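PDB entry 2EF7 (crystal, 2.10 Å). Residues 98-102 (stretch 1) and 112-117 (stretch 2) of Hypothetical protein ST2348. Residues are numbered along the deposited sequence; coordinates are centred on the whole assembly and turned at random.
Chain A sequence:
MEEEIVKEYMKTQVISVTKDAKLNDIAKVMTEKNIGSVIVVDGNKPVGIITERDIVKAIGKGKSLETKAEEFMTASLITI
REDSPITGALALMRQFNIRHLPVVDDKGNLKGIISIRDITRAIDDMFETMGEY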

ATOM      1  N   ILE A  98       6.797 -16.902  -1.207  1.00 38.58           N
ATOM      2  CA  ILE A  98       5.923 -16.694  -0.053  1.00 34.04           C
ATOM      3  C   ILE A  98       6.042 -15.274   0.507  1.00 35.99           C
ATOM      4  O   ILE A  98       7.104 -14.655   0.440  1.00 35.08           O
ATOM      5  CB  ILE A  98       6.202 -17.727   1.063  1.00 40.69           C
ATOM      6  CG1 ILE A  98       7.694 -17.743   1.406  1.00 38.49           C
ATOM      7  CG2 ILE A  98       5.728 -19.111   0.622  1.00 32.76           C
ATOM      8  CD1 ILE A  98       8.059 -18.768   2.468  1.00 46.46           C
ATOM      9  N   ARG A  99       4.939 -14.778   1.063  1.00 30.48           N
ATOM     10  CA  ARG A  99       4.838 -13.427   1.608  1.00 35.02           C
ATOM     11  C   ARG A  99       5.155 -13.266   3.087  1.00 29.59           C
ATOM     12  O   ARG A  99       5.340 -12.148   3.555  1.00 32.19           O
ATOM     13  CB  ARG A  99       3.430 -12.880   1.339  1.00 32.17           C
ATOM     14  CG  ARG A  99       3.082 -12.849  -0.141  1.00 41.44           C
ATOM     15  CD  ARG A  99       1.615 -12.551  -0.419  1.00 47.00           C
ATOM     16  NE  ARG A  99       1.330 -12.715  -1.845  1.00 62.02           N
ATOM     17  CZ  ARG A  99       0.130 -12.578  -2.403  1.00 66.76           C
ATOM     18  NH1 ARG A  99      -0.922 -12.269  -1.656  1.00 69.88           N
ATOM     19  NH2 ARG A  99      -0.017 -12.753  -3.713  1.00 67.61           N
ATOM     20  N   HIS A 100       5.209 -14.364   3.829  1.00 27.89           N
ATOM     21  CA  HIS A 100       5.495 -14.286   5.258  1.00 33.55           C
ATOM     22  C   HIS A 100       6.512 -15.342   5.663  1.00 36.36           C
ATOM     23  O   HIS A 100       6.576 -16.421   5.064  1.00 34.89           O
ATOM     24  CB  HIS A 100       4.219 -14.483   6.089  1.00 34.35           C
ATOM     25  CG  HIS A 100       3.109 -13.546   5.731  1.00 41.25           C
ATOM     26  ND1 HIS A 100       2.248 -13.779   4.681  1.00 42.05           N
ATOM     27  CD2 HIS A 100       2.742 -12.356   6.262  1.00 45.19           C
ATOM     28  CE1 HIS A 100       1.398 -12.772   4.581  1.00 41.13           C
ATOM     29  NE2 HIS A 100       1.677 -11.895   5.528  1.00 41.80           N
ATOM     30  N   LEU A 101       7.304 -15.030   6.683  1.00 31.90           N
ATOM     31  CA  LEU A 101       8.318 -15.954   7.169  1.00 34.01           C
ATOM     32  C   LEU A 101       8.435 -15.956   8.680  1.00 29.16           C
ATOM     33  O   LEU A 101       8.564 -14.905   9.294  1.00 28.86           O
ATOM     34  CB  LEU A 101       9.694 -15.594   6.604  1.00 35.22           C
ATOM     35  CG  LEU A 101      10.118 -16.085   5.229  1.00 41.58           C
ATOM     36  CD1 LEU A 101      11.491 -15.517   4.902  1.00 40.88           C
ATOM     37  CD2 LEU A 101      10.147 -17.599   5.225  1.00 44.89           C
ATOM     38  N   PRO A 102       8.368 -17.140   9.302  1.00 27.33           N
ATOM     39  CA  PRO A 102       8.502 -17.187  10.759  1.00 23.23           C
ATOM     40  C   PRO A 102       9.946 -16.751  11.033  1.00 26.51           C
ATOM     41  O   PRO A 102      10.844 -17.047  10.237  1.00 20.98           O
ATOM     42  CB  PRO A 102       8.305 -18.664  11.072  1.00 24.47           C
ATOM     43  CG  PRO A 102       7.385 -19.112  10.003  1.00 28.29           C
ATOM     44  CD  PRO A 102       7.930 -18.442   8.775  1.00 27.29           C
ATOM     45  N   GLY A 112       9.145 -14.145  16.018  1.00 23.32           N
ATOM     46  CA  GLY A 112       8.224 -13.257  15.333  1.00 22.50           C
ATOM     47  C   GLY A 112       7.903 -13.698  13.916  1.00 22.03           C
ATOM     48  O   GLY A 112       8.217 -14.824  13.517  1.00 25.66           O
ATOM     49  N   ILE A 113       7.280 -12.795  13.162  1.00 25.75           N
ATOM     50  CA  ILE A 113       6.889 -13.024  11.775  1.00 26.27           C
ATOM     51  C   ILE A 113       7.248 -11.776  10.973  1.00 30.51           C
ATOM     52  O   ILE A 113       6.952 -10.666  11.411  1.00 25.34           O
ATOM     53  CB  ILE A 113       5.351 -13.236  11.646  1.00 30.54           C
ATOM     54  CG1 ILE A 113       4.944 -14.538  12.321  1.00 35.21           C
ATOM     55  CG2 ILE A 113       4.937 -13.241  10.178  1.00 32.15           C
ATOM     56  CD1 ILE A 113       5.613 -15.752  11.734  1.00 49.78           C
ATOM     57  N   ILE A 114       7.889 -11.966   9.818  1.00 25.98           N
ATOM     58  CA  ILE A 114       8.282 -10.858   8.943  1.00 27.39           C
ATOM     59  C   ILE A 114       7.576 -11.046   7.602  1.00 28.27           C
ATOM     60  O   ILE A 114       7.530 -12.152   7.073  1.00 26.79           O
ATOM     61  CB  ILE A 114       9.835 -10.817   8.707  1.00 28.47           C
ATOM     62  CG1 ILE A 114      10.214  -9.589   7.878  1.00 31.44           C
ATOM     63  CG2 ILE A 114      10.311 -12.059   7.974  1.00 21.91           C
ATOM     64  CD1 ILE A 114      10.718  -8.438   8.695  1.00 28.03           C
ATOM     65  N   SER A 115       7.021  -9.970   7.053  1.00 28.27           N
ATOM     66  CA  SER A 115       6.307 -10.064   5.784  1.00 30.55           C
ATOM     67  C   SER A 115       6.934  -9.188   4.711  1.00 31.14           C
ATOM     68  O   SER A 115       7.709  -8.278   5.001  1.00 26.94           O
ATOM     69  CB  SER A 115       4.848  -9.648   5.964  1.00 32.61           C
ATOM     70  OG  SER A 115       4.752  -8.240   6.083  1.00 35.99           O
ATOM     71  N   ILE A 116       6.574  -9.466   3.465  1.00 34.70           N
ATOM     72  CA  ILE A 116       7.088  -8.715   2.336  1.00 40.32           C
ATOM     73  C   ILE A 116       6.808  -7.219   2.506  1.00 42.36           C
ATOM     74  O   ILE A 116       7.586  -6.383   2.049  1.00 45.29           O
ATOM     75  CB  ILE A 116       6.462  -9.219   1.014  1.00 45.12           C
ATOM     76  CG1 ILE A 116       7.157  -8.551  -0.173  1.00 47.24           C
ATOM     77  CG2 ILE A 116       4.961  -8.957   1.008  1.00 42.20           C
ATOM     78  CD1 ILE A 116       8.622  -8.917  -0.294  1.00 44.42           C
ATOM     79  N   ARG A 117       5.704  -6.879   3.164  1.00 42.09           N
ATOM     80  CA  ARG A 117       5.379  -5.471   3.381  1.00 41.89           C
ATOM     81  C   ARG A 117       6.339  -4.859   4.386  1.00 39.44           C
ATOM     82  O   ARG A 117       6.642  -3.663   4.317  1.00 36.86           O
ATOM     83  CB  ARG A 117       3.942  -5.298   3.881  1.00 45.65           C
ATOM     84  CG  ARG A 117       2.869  -5.720   2.889  1.00 57.72           C
ATOM     85  CD  ARG A 117       3.118  -5.141   1.501  1.00 62.68           C
ATOM     86  NE  ARG A 117       2.005  -5.414   0.592  1.00 72.47           N
ATOM     87  CZ  ARG A 117       2.098  -5.411  -0.736  1.00 77.50           C
ATOM     88  NH1 ARG A 117       3.259  -5.155  -1.324  1.00 80.26           N
ATOM     89  NH2 ARG A 117       1.025  -5.661  -1.477  1.00 82.90           N
TER

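The two stretches run as neighbouring antiparallel strands. Residues 100-102 form one strand and 112-115 the other. Their axes approach to 4.7 Å, and their N-to-C directions differ by 156°. The register pairs H100 with S115, L101 with I114 and P102 with I113.

L101 and I114 are the hydrogen-bonded pair. L101 N donates to I114 O at 2.9 Å, and I114 N donates to L101 O at 3.1 Å. The second bond is nearly straight, with an angle of 171° at the hydrogen. The pairs on either side, H100 with S115 and P102 with I113, are non-hydrogen-bonded. They lie closer, with CA atoms 4.3 Å apart for H100 and S115 and 4.6 Å apart for P102 and I113. For L101 and I114 the CA separation is 5.4 Å. This alternation is typical of antiparallel sheet. P102 has no amide hydrogen to donate, and its place in a non-hydrogen-bonded pair asks for none from it toward I113.

A third backbone bond lies just beyond the paired strands. I116 N, at the start of the helix, donates to R99 O at 3.0 Å. The ladder therefore reaches the point where the second strand gives way to helix. Carbonyl oxygens also receive CA-H contacts. S115 CA lies 3.2 Å from R99 O, H100 CA 3.5 Å from I114 O, and I113 CA 3.5 Å from L101 O.

S115 occupies the N-cap position of the helix. Its OG accepts a weak capping bond from R117 N at 3.4 Å. The cap helps satisfy an amide in the first turn, where no preceding helical carbonyl is available.

The side chains of L101 and I114 share one face of the sheet. Both residues are buried, and L101 CB meets I114 CG2 at 3.8 Å. This is an apolar contact directly beside the backbone hydrogen bonds.

H100, P102, I113 and S115 point to the other face. The end of I113 comes nearer to the first stretch, with its CD1 3.4 Å from P102 CA and 4.0 Å from P102 CB. The aliphatic tip thus packs against the proline. H100 CD2 lies 3.4 Å from S115 CB, an oblique approach to the imidazole ring. H100 ND1 is hydrogen-bonded elsewhere in the structure.

The side chains of R99 and I116 touch more loosely, with R99 CB 4.2 Å from I116 CG2. The ends of both side chains lead away. Together the two stretches bury 353 Å² of surface, counting both sides.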